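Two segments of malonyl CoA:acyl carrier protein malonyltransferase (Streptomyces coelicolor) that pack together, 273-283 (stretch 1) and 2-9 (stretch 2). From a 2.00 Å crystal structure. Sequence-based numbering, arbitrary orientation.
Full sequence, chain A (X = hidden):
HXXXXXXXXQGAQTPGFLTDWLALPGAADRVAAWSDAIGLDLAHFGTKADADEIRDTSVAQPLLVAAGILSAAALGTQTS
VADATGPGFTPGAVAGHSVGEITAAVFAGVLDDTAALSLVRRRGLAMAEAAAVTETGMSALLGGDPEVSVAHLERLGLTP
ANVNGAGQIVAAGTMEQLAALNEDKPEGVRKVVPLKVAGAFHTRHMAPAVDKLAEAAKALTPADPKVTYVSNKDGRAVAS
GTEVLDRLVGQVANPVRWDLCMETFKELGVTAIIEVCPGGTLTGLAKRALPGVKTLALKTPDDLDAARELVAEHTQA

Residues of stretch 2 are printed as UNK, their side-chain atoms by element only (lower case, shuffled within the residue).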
ATOM      1  N   ILE A 273      14.061  -8.710   1.033  1.00 20.30           N
ATOM      2  CA  ILE A 273      12.807  -8.050   0.684  1.00 21.22           C
ATOM      3  C   ILE A 273      13.011  -7.134  -0.515  1.00 21.77           C
ATOM      4  O   ILE A 273      13.930  -6.308  -0.539  1.00 20.30           O
ATOM      5  CB  ILE A 273      12.261  -7.176   1.839  1.00 23.55           C
ATOM      6  CG1 ILE A 273      11.810  -8.057   3.005  1.00 24.16           C
ATOM      7  CG2 ILE A 273      11.091  -6.325   1.342  1.00 21.66           C
ATOM      8  CD1 ILE A 273      11.307  -7.262   4.205  1.00 26.11           C
ATOM      9  N   ILE A 274      12.153  -7.300  -1.512  1.00 20.58           N
ATOM     10  CA  ILE A 274      12.190  -6.475  -2.706  1.00 20.91           C
ATOM     11  C   ILE A 274      10.862  -5.727  -2.745  1.00 20.21           C
ATOM     12  O   ILE A 274       9.796  -6.337  -2.660  1.00 20.79           O
ATOM     13  CB  ILE A 274      12.333  -7.329  -3.988  1.00 21.10           C
ATOM     14  CG1 ILE A 274      13.720  -7.972  -4.033  1.00 22.82           C
ATOM     15  CG2 ILE A 274      12.110  -6.462  -5.223  1.00 23.04           C
ATOM     16  CD1 ILE A 274      13.936  -8.886  -5.219  1.00 23.61           C
ATOM     17  N   GLU A 275      10.931  -4.405  -2.833  1.00 19.10           N
ATOM     18  CA  GLU A 275       9.736  -3.575  -2.902  1.00 18.10           C
ATOM     19  C   GLU A 275       9.548  -3.158  -4.362  1.00 18.25           C
ATOM     20  O   GLU A 275      10.453  -2.586  -4.971  1.00 16.82           O
ATOM     21  CB  GLU A 275       9.915  -2.345  -2.006  1.00 19.41           C
ATOM     22  CG  GLU A 275       8.835  -1.283  -2.140  1.00 20.24           C
ATOM     23  CD  GLU A 275       9.084  -0.085  -1.237  1.00 20.46           C
ATOM     24  OE1 GLU A 275      10.266   0.202  -0.928  1.00 18.96           O
ATOM     25  OE2 GLU A 275       8.100   0.575  -0.850  1.00 17.45           O
ATOM     26  N   VAL A 276       8.384  -3.452  -4.935  1.00 16.99           N
ATOM     27  CA  VAL A 276       8.144  -3.099  -6.330  1.00 16.99           C
ATOM     28  C   VAL A 276       8.029  -1.591  -6.523  1.00 17.89           C
ATOM     29  O   VAL A 276       8.023  -0.828  -5.557  1.00 18.25           O
ATOM     30  CB  VAL A 276       6.870  -3.800  -6.886  1.00 15.74           C
ATOM     31  CG1 VAL A 276       7.062  -5.313  -6.830  1.00 14.77           C
ATOM     32  CG2 VAL A 276       5.627  -3.381  -6.080  1.00 11.97           C
ATOM     33  N   CYS A 277       7.951  -1.164  -7.777  1.00 17.96           N
ATOM     34  CA  CYS A 277       7.854   0.253  -8.099  1.00 18.28           C
ATOM     35  C   CYS A 277       6.518   0.840  -7.658  1.00 17.88           C
ATOM     36  O   CYS A 277       5.467   0.228  -7.850  1.00 19.49           O
ATOM     37  CB  CYS A 277       8.033   0.449  -9.608  1.00 20.21           C
ATOM     38  SG  CYS A 277       7.870   2.155 -10.159  1.00 24.32           S
ATOM     39  N   PRO A 278       6.533   2.044  -7.065  1.00 18.34           N
ATOM     40  CA  PRO A 278       7.682   2.907  -6.768  1.00 18.22           C
ATOM     41  C   PRO A 278       8.208   2.628  -5.359  1.00 18.69           C
ATOM     42  O   PRO A 278       7.564   2.970  -4.370  1.00 17.91           O
ATOM     43  CB  PRO A 278       7.093   4.303  -6.910  1.00 17.57           C
ATOM     44  CG  PRO A 278       5.721   4.118  -6.325  1.00 19.32           C
ATOM     45  CD  PRO A 278       5.265   2.781  -6.894  1.00 17.97           C
ATOM     46  N   GLY A 279       9.381   2.008  -5.278  1.00 18.50           N
ATOM     47  CA  GLY A 279       9.946   1.657  -3.988  1.00 18.39           C
ATOM     48  C   GLY A 279      10.658   2.746  -3.214  1.00 19.07           C
ATOM     49  O   GLY A 279      10.858   3.859  -3.706  1.00 18.94           O
ATOM     50  N   GLY A 280      11.047   2.405  -1.989  1.00 18.71           N
ATOM     51  CA  GLY A 280      11.743   3.347  -1.136  1.00 20.09           C
ATOM     52  C   GLY A 280      11.152   3.433   0.264  1.00 19.01           C
ATOM     53  O   GLY A 280      11.871   3.302   1.253  1.00 18.96           O
ATOM     54  N   THR A 281       9.842   3.636   0.349  1.00 18.03           N
ATOM     55  CA  THR A 281       9.166   3.759   1.635  1.00 18.91           C
ATOM     56  C   THR A 281       9.186   2.485   2.483  1.00 17.88           C
ATOM     57  O   THR A 281       9.627   2.515   3.632  1.00 19.63           O
ATOM     58  CB  THR A 281       7.698   4.208   1.448  1.00 19.95           C
ATOM     59  OG1 THR A 281       7.014   3.266   0.613  1.00 18.20           O
ATOM     60  CG2 THR A 281       7.642   5.586   0.793  1.00 21.82           C
ATOM     61  N   LEU A 282       8.714   1.370   1.935  1.00 17.97           N
ATOM     62  CA  LEU A 282       8.704   0.126   2.705  1.00 18.80           C
ATOM     63  C   LEU A 282      10.127  -0.377   2.941  1.00 19.27           C
ATOM     64  O   LEU A 282      10.420  -0.974   3.976  1.00 21.13           O
ATOM     65  CB  LEU A 282       7.857  -0.944   1.995  1.00 16.74           C
ATOM     66  CG  LEU A 282       6.378  -0.570   1.775  1.00 17.07           C
ATOM     67  CD1 LEU A 282       5.614  -1.770   1.217  1.00 16.24           C
ATOM     68  CD2 LEU A 282       5.747  -0.121   3.094  1.00 15.04           C
ATOM     69  N   THR A 283      11.015  -0.123   1.987  1.00 20.46           N
ATOM     70  CA  THR A 283      12.410  -0.537   2.117  1.00 22.40           C
ATOM     71  C   THR A 283      13.059   0.229   3.271  1.00 21.29           C
ATOM     72  O   THR A 283      13.847  -0.330   4.031  1.00 22.09           O
ATOM     73  CB  THR A 283      13.200  -0.263   0.820  1.00 21.88           C
ATOM     74  OG1 THR A 283      12.743  -1.148  -0.210  1.00 25.72           O
ATOM     75  CG2 THR A 283      14.683  -0.486   1.042  1.00 26.46           C
ATOM     76  N   UNK A   2      14.442 -16.914   2.262  1.00 30.39           N
ATOM     77  CA  UNK A   2      13.038 -16.537   2.179  1.00 29.21           C
ATOM     78  C   UNK A   2      12.952 -15.103   1.653  1.00 27.53           C
ATOM     79  O   UNK A   2      13.401 -14.163   2.311  1.00 26.29           O
ATOM     80  c   UNK A   2       9.160 -15.376   4.099  1.00 41.47           C
ATOM     81  s   UNK A   2       9.712 -16.422   2.776  1.00 40.69           S
ATOM     82  c   UNK A   2      12.393 -16.630   3.566  1.00 31.73           C
ATOM     83  c   UNK A   2      11.034 -17.329   3.598  1.00 36.51           C
ATOM     84  N   UNK A   3      12.394 -14.952   0.454  1.00 26.22           N
ATOM     85  CA  UNK A   3      12.239 -13.644  -0.173  1.00 25.20           C
ATOM     86  C   UNK A   3      10.803 -13.169  -0.045  1.00 24.71           C
ATOM     87  O   UNK A   3       9.867 -13.924  -0.317  1.00 24.96           O
ATOM     88  c   UNK A   3      12.224 -12.454  -2.478  1.00 25.27           C
ATOM     89  c   UNK A   3      12.287 -12.754  -3.967  1.00 25.84           C
ATOM     90  c   UNK A   3      13.172 -11.316  -2.125  1.00 24.12           C
ATOM     91  c   UNK A   3      12.600 -13.704  -1.665  1.00 25.16           C
ATOM     92  N   UNK A   4      10.635 -11.914   0.359  1.00 24.33           N
ATOM     93  CA  UNK A   4       9.310 -11.329   0.511  1.00 23.34           C
ATOM     94  C   UNK A   4       9.151 -10.185  -0.479  1.00 21.40           C
ATOM     95  O   UNK A   4       9.943  -9.243  -0.489  1.00 22.64           O
ATOM     96  c   UNK A   4       9.099 -10.785   1.940  1.00 24.18           C
ATOM     97  c   UNK A   4       9.260 -11.911   2.949  1.00 24.70           C
ATOM     98  c   UNK A   4       7.720 -10.150   2.065  1.00 24.77           C
ATOM     99  N   UNK A   5       8.132 -10.277  -1.322  1.00 19.93           N
ATOM    100  CA  UNK A   5       7.872  -9.247  -2.317  1.00 18.22           C
ATOM    101  C   UNK A   5       6.778  -8.326  -1.778  1.00 17.25           C
ATOM    102  O   UNK A   5       5.671  -8.778  -1.510  1.00 16.21           O
ATOM    103  c   UNK A   5       6.731  -9.941  -6.018  1.00 21.65           C
ATOM    104  c   UNK A   5       7.167  -9.043  -4.862  1.00 21.87           C
ATOM    105  c   UNK A   5       7.425  -9.906  -3.625  1.00 20.54           C
ATOM    106  c   UNK A   5       8.419  -8.274  -5.231  1.00 21.83           C
ATOM    107  N   UNK A   6       7.090  -7.043  -1.600  1.00 16.63           N
ATOM    108  CA  UNK A   6       6.101  -6.105  -1.081  1.00 15.22           C
ATOM    109  C   UNK A   6       5.808  -4.948  -2.038  1.00 14.90           C
ATOM    110  O   UNK A   6       6.642  -4.577  -2.866  1.00 13.63           O
ATOM    111  c   UNK A   6       7.755  -4.627   0.135  1.00 14.21           C
ATOM    112  c   UNK A   6       6.528  -5.517   0.295  1.00 15.86           C
ATOM    113  c   UNK A   6       6.796  -6.648   1.292  1.00 16.86           C
ATOM    114  N   UNK A   7       4.606  -4.392  -1.925  1.00 15.02           N
ATOM    115  CA  UNK A   7       4.176  -3.279  -2.770  1.00 13.88           C
ATOM    116  C   UNK A   7       3.785  -2.093  -1.886  1.00 14.36           C
ATOM    117  O   UNK A   7       3.118  -2.270  -0.864  1.00 11.54           O
ATOM    118  c   UNK A   7       2.990  -3.708  -3.627  1.00 14.33           C
ATOM    119  N   UNK A   8       4.183  -0.867  -2.278  1.00 12.99           N
ATOM    120  CA  UNK A   8       3.878   0.347  -1.515  1.00 14.46           C
ATOM    121  C   UNK A   8       2.445   0.865  -1.614  1.00 15.04           C
ATOM    122  O   UNK A   8       1.613   0.323  -2.352  1.00 15.10           O
ATOM    123  c   UNK A   8       4.888   1.349  -2.060  1.00 12.97           C
ATOM    124  c   UNK A   8       4.946   0.976  -3.508  1.00 14.05           C
ATOM    125  c   UNK A   8       4.975  -0.547  -3.479  1.00 12.49           C
ATOM    126  N   UNK A   9       2.175   1.924  -0.853  1.00 17.41           N
ATOM    127  CA  UNK A   9       0.862   2.546  -0.834  1.00 18.51           C
ATOM    128  C   UNK A   9       0.938   4.021  -1.188  1.00 20.38           C
ATOM    129  O   UNK A   9       1.986   4.504  -1.626  1.00 17.48           O
TER

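Position 2 carries four side-chain atoms in an unbranched run, two carbons, a sulfur and a terminal carbon, and none comes near stretch 1. A thioether of this kind is methionine, Met 2.

Position 3 opens the strand. Its four carbons fork at the second, and the end of the side chain reaches closer to stretch 1 than its CA-to-CB bond would suggest, coming near Ile 274. The fork is the pattern of leucine, and in Leu 3, CD1 lies 3.9 Å from CG1 of Ile 274.

At position 4 one carbon bonded to CA carries two others, a fork at CB without further extension, and this CB packs 4.0 Å from CG1 of Ile 273 on the same face of the sheet. The fork identifies valine, Val 4, whose O accepts a hydrogen bond from N of Ile 274 (3.1 Å).

Position 5 again has four carbons forked at the second, directed to the opposite face, alongside Ile 274. This is Leu 5, whose CD1 touches both CG2 of Ile 274 (4.1 Å) and CG1 of Val 276 (3.6 Å).

Position 6 repeats the three-carbon fork at CB and returns to the face of Ile 273 and Glu 275. It is Val 6; its CG2 lies 3.9 Å from CG2 of Ile 273, 3.8 Å from CB of Glu 275 and 3.7 Å from CD1 of Leu 282, so a single methyl meets both strand and helix.

At position 7 the one side-chain carbon, CB, lies 3.6 Å from CG2 of Val 276, although the CA-to-CB bond points away overall; a lone carbon is alanine, Ala 7.

Position 8 has three carbons closing a ring onto the backbone N, and the ring lies against Pro 278 and Glu 275. Such a ring is found in proline alone. CG of Pro 8 approaches O of Pro 278 (3.4 Å) and its CB approaches OE2 of Glu 275 (3.5 Å).

Position 9 has no side-chain atoms and is Gly 9, which makes no contact with stretch 1.

The two strands run parallel. Val 6 anchors the pairing, its N donating to O of Ile 274 (3.0 Å) and its O accepting from N of Val 276 (2.9 Å), while apolar side chains pack on both faces. Beyond the strands, Pro 8 buries the largest area of any residue here, against the loop and the start of the helix. Glu 275 ties that helix to its own strand: its OE1 accepts from N of Gly 280 (2.6 Å) and its OE2 from N of Leu 282 (3.0 Å), and Leu 282, from that helix, packs against Val 6.

Stretch 2, residues 2-9: MLVLVAPG
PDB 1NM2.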